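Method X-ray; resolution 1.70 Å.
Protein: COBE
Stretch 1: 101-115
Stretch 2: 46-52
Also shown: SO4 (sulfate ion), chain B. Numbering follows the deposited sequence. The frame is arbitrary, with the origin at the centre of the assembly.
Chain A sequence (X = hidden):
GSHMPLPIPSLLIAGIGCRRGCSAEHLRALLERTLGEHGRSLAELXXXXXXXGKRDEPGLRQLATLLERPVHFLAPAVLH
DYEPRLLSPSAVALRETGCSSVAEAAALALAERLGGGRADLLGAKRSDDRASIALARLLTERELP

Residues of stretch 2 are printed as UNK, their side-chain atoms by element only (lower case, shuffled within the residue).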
# COMPACT_ATOMS: atom_id res chain seq x y z
N SER A 101 9.80 5.71 1.48
CA SER A 101 8.56 5.35 2.20
C SER A 101 8.07 4.06 1.64
O SER A 101 7.60 4.04 0.50
CB SER A 101 7.46 6.40 2.09
OG SER A 101 6.27 5.88 2.69
N VAL A 102 8.17 2.99 2.43
CA VAL A 102 7.71 1.68 1.98
C VAL A 102 6.21 1.72 1.75
O VAL A 102 5.74 1.19 0.75
CB VAL A 102 8.10 0.55 2.97
CG1 VAL A 102 7.35 -0.74 2.68
CG2 VAL A 102 9.61 0.35 2.93
N ALA A 103 5.47 2.31 2.68
CA ALA A 103 4.00 2.29 2.55
C ALA A 103 3.55 3.02 1.29
O ALA A 103 2.71 2.53 0.53
CB ALA A 103 3.36 2.92 3.78
N GLU A 104 4.07 4.22 1.08
CA GLU A 104 3.65 5.03 -0.06
C GLU A 104 4.11 4.41 -1.40
O GLU A 104 3.32 4.26 -2.33
CB GLU A 104 4.15 6.46 0.10
CG GLU A 104 3.46 7.14 1.25
CD GLU A 104 3.85 8.59 1.47
OE1 GLU A 104 4.80 9.06 0.83
OE2 GLU A 104 3.19 9.23 2.34
N ALA A 105 5.37 4.01 -1.45
CA ALA A 105 5.92 3.43 -2.70
C ALA A 105 5.28 2.11 -3.03
O ALA A 105 5.00 1.87 -4.20
CB ALA A 105 7.44 3.28 -2.63
N ALA A 106 5.02 1.26 -2.03
CA ALA A 106 4.44 -0.08 -2.30
C ALA A 106 2.99 0.05 -2.78
O ALA A 106 2.55 -0.67 -3.69
CB ALA A 106 4.56 -1.01 -1.10
N ALA A 107 2.27 1.00 -2.20
CA ALA A 107 0.89 1.26 -2.60
C ALA A 107 0.82 1.67 -4.08
O ALA A 107 0.06 1.08 -4.86
CB ALA A 107 0.23 2.31 -1.68
N LEU A 108 1.62 2.67 -4.47
CA LEU A 108 1.65 3.14 -5.83
C LEU A 108 2.07 2.02 -6.78
O LEU A 108 1.42 1.79 -7.81
CB LEU A 108 2.60 4.32 -5.95
CG LEU A 108 2.08 5.64 -5.38
CD1 LEU A 108 3.24 6.63 -5.34
CD2 LEU A 108 0.92 6.15 -6.26
N ALA A 109 3.17 1.34 -6.44
CA ALA A 109 3.76 0.28 -7.30
C ALA A 109 2.79 -0.83 -7.60
O ALA A 109 2.60 -1.19 -8.78
CB ALA A 109 5.05 -0.27 -6.68
N LEU A 110 2.13 -1.36 -6.57
CA LEU A 110 1.19 -2.44 -6.77
C LEU A 110 -0.04 -1.97 -7.55
O LEU A 110 -0.54 -2.68 -8.42
CB LEU A 110 0.79 -3.09 -5.44
CG LEU A 110 -0.09 -4.34 -5.59
CD1 LEU A 110 0.67 -5.44 -6.39
CD2 LEU A 110 -0.52 -4.87 -4.24
N ALA A 111 -0.54 -0.77 -7.23
CA ALA A 111 -1.75 -0.29 -7.92
C ALA A 111 -1.50 -0.20 -9.42
O ALA A 111 -2.34 -0.62 -10.22
CB ALA A 111 -2.18 1.07 -7.38
N GLU A 112 -0.33 0.30 -9.79
CA GLU A 112 -0.00 0.49 -11.23
C GLU A 112 0.22 -0.83 -11.94
O GLU A 112 -0.12 -0.95 -13.12
CB GLU A 112 1.19 1.44 -11.41
CG GLU A 112 0.88 2.84 -10.92
CD GLU A 112 1.84 3.91 -11.42
OE1 GLU A 112 2.95 3.55 -11.83
OE2 GLU A 112 1.45 5.10 -11.34
N ARG A 113 0.80 -1.81 -11.24
CA ARG A 113 1.01 -3.15 -11.79
C ARG A 113 -0.24 -3.97 -12.01
O ARG A 113 -0.36 -4.64 -13.05
CB ARG A 113 2.02 -3.95 -10.96
CG ARG A 113 3.38 -3.51 -11.30
CD ARG A 113 4.44 -3.77 -10.28
NE ARG A 113 5.65 -3.23 -10.87
CZ ARG A 113 5.94 -1.93 -10.95
NH1 ARG A 113 7.05 -1.56 -11.55
NH2 ARG A 113 5.12 -1.01 -10.44
N LEU A 114 -1.15 -3.94 -11.03
CA LEU A 114 -2.44 -4.60 -11.18
C LEU A 114 -3.33 -3.85 -12.15
O LEU A 114 -4.10 -4.48 -12.90
CB LEU A 114 -3.16 -4.76 -9.83
CG LEU A 114 -2.46 -5.66 -8.81
CD1 LEU A 114 -3.14 -5.55 -7.42
CD2 LEU A 114 -2.34 -7.13 -9.28
N GLY A 115 -3.25 -2.51 -12.14
CA GLY A 115 -4.19 -1.66 -12.90
C GLY A 115 -3.78 -1.28 -14.30
O GLY A 115 -4.64 -1.04 -15.16
N UNK A 46 -8.55 -3.99 -2.33
CA UNK A 46 -8.22 -5.08 -3.23
C UNK A 46 -6.99 -5.90 -2.82
O UNK A 46 -6.96 -7.11 -3.03
c UNK A 46 -8.05 -4.56 -4.64
o UNK A 46 -9.49 -2.79 -5.25
o UNK A 46 -10.23 -4.83 -5.54
c UNK A 46 -9.35 -4.02 -5.19
N UNK A 47 -5.98 -5.25 -2.25
CA UNK A 47 -4.74 -5.97 -1.92
C UNK A 47 -3.91 -5.17 -0.95
O UNK A 47 -4.11 -3.96 -0.82
c UNK A 47 -3.94 -6.20 -3.16
N UNK A 48 -2.94 -5.83 -0.33
CA UNK A 48 -1.98 -5.14 0.52
C UNK A 48 -0.63 -5.21 -0.20
O UNK A 48 -0.39 -6.14 -0.99
c UNK A 48 -2.66 -6.96 3.83
c UNK A 48 -3.08 -6.11 2.70
c UNK A 48 -1.82 -5.83 1.87
c UNK A 48 -3.66 -4.77 3.18
N UNK A 49 0.23 -4.23 0.05
CA UNK A 49 1.56 -4.22 -0.59
C UNK A 49 2.61 -3.85 0.41
O UNK A 49 2.37 -3.03 1.28
c UNK A 49 1.60 -3.22 -1.75
N UNK A 50 3.79 -4.46 0.28
CA UNK A 50 4.93 -4.05 1.10
C UNK A 50 6.21 -4.36 0.36
O UNK A 50 6.20 -4.67 -0.81
o UNK A 50 5.85 -4.09 3.38
c UNK A 50 4.92 -4.72 2.50
N UNK A 51 7.32 -4.15 1.04
CA UNK A 51 8.62 -4.42 0.41
C UNK A 51 9.09 -5.85 0.67
O UNK A 51 8.86 -6.42 1.73
c UNK A 51 10.01 -3.58 2.33
c UNK A 51 9.67 -3.38 0.89
c UNK A 51 10.92 -3.44 0.00
c UNK A 51 11.82 -2.17 0.18
N UNK A 52 9.77 -6.42 -0.33
CA UNK A 52 10.29 -7.74 -0.20
C UNK A 52 11.65 -7.60 0.42
O UNK A 52 12.31 -6.56 0.28
o UNK A 52 10.20 -10.46 -0.27
c UNK A 52 10.39 -8.45 -1.56
o UNK A 52 10.39 -10.64 -2.44
c UNK A 52 10.33 -9.95 -1.42
S SO4 B . 7.32 3.77 5.75
O1 SO4 B . 7.44 3.90 7.24
O2 SO4 B . 8.58 3.28 5.20
O3 SO4 B . 7.05 5.09 5.22
O4 SO4 B . 6.25 2.86 5.46

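Position 46 carries four side-chain atoms, two carbons with two oxygens on the second, so a carboxylate sits one carbon beyond CB. Although its CA-to-CB bond points toward the helix, the closest approach, from CB of position 46 to Leu114 CD1, is 5.7 Å, too far for a contact. An asparagine would leave the same outline but with a nitrogen in place of one oxygen; the elements make this Asp46. The charged group remains partly exposed and finds a hydrogen bond elsewhere in the structure, which suits the edge of an apolar contact.

Position 47 has a single side-chain carbon, directed toward the helix. CB of position 47 lies 3.8 Å from Leu110 CD2 and 4.4 Å from Leu114 CD1, so one methyl meets two leucines a helical turn apart. This is Ala47. A small apolar group fits here because the leucines themselves span the gap.

Position 48 shows four carbons forked at the second. Its CA-to-CB bond points away from the helix, as the alternation of a strand requires, and the side chain is buried on that other side. What it offers to the helix is backbone, with O of position 48 lying 3.5 Å from Leu110 CD2. The fork is the pattern of leucine: Leu48.

Position 49 again has one carbon, pointing toward the helix. Here the packing is tight: CB of position 49 stands 3.3 Å from Ala106 O, 3.8 Å from Ala106 CB and 3.7 Å from Leu110 CD2. This is Ala49. A methyl so close to the helix backbone shows how a small residue lets strand and helix approach one another; of the seven residues, it has the largest area covered by the helix.

Position 50 bears one carbon and then one oxygen, unbranched. The CA-to-CB bond points away, yet the oxygen of position 50 lies 3.7 Å from Val102 CG1. On the side facing the helix, CA of position 50 is 3.8 Å from Ala106 CB. The atoms identify Ser50. Its approach to Val102 is a contact only; the hydroxyl is hydrogen-bonded elsewhere in the structure, so it can be buried without cost to its polarity.

Position 51 has four carbons, forked at the first, with one arm two carbons long. Its CB points sideways, and the one-carbon arm of position 51 reaches to 3.9 Å from Val102 CG1. The backbone N of position 51, 3.8 Å from Val102 CG1, is buried without a partner in the model. This is Ile51, and the apolar pairing joins two beta-branched side chains.

Position 52 repeats the pattern of two carbons and two oxygens. It lies beyond reach of the helix and is exposed. This is Asp52, as suits a carboxylate leaving the strand.

The contact is purely one of packing, with no hydrogen bond between the stretches. Val102, Ala106, Leu110 and Leu114, spaced four residues apart, form a ridge on the helix, running at 125° to the strand. The axes come within 6.8 Å, near enough for Ala106 and Ser50 to bring their CA atoms to 5.2 Å. Alanines line the close approach, while longer side chains from the helix fill the space toward Ala47 and Ile51.

Stretch 2, residues 46-52: DALASID
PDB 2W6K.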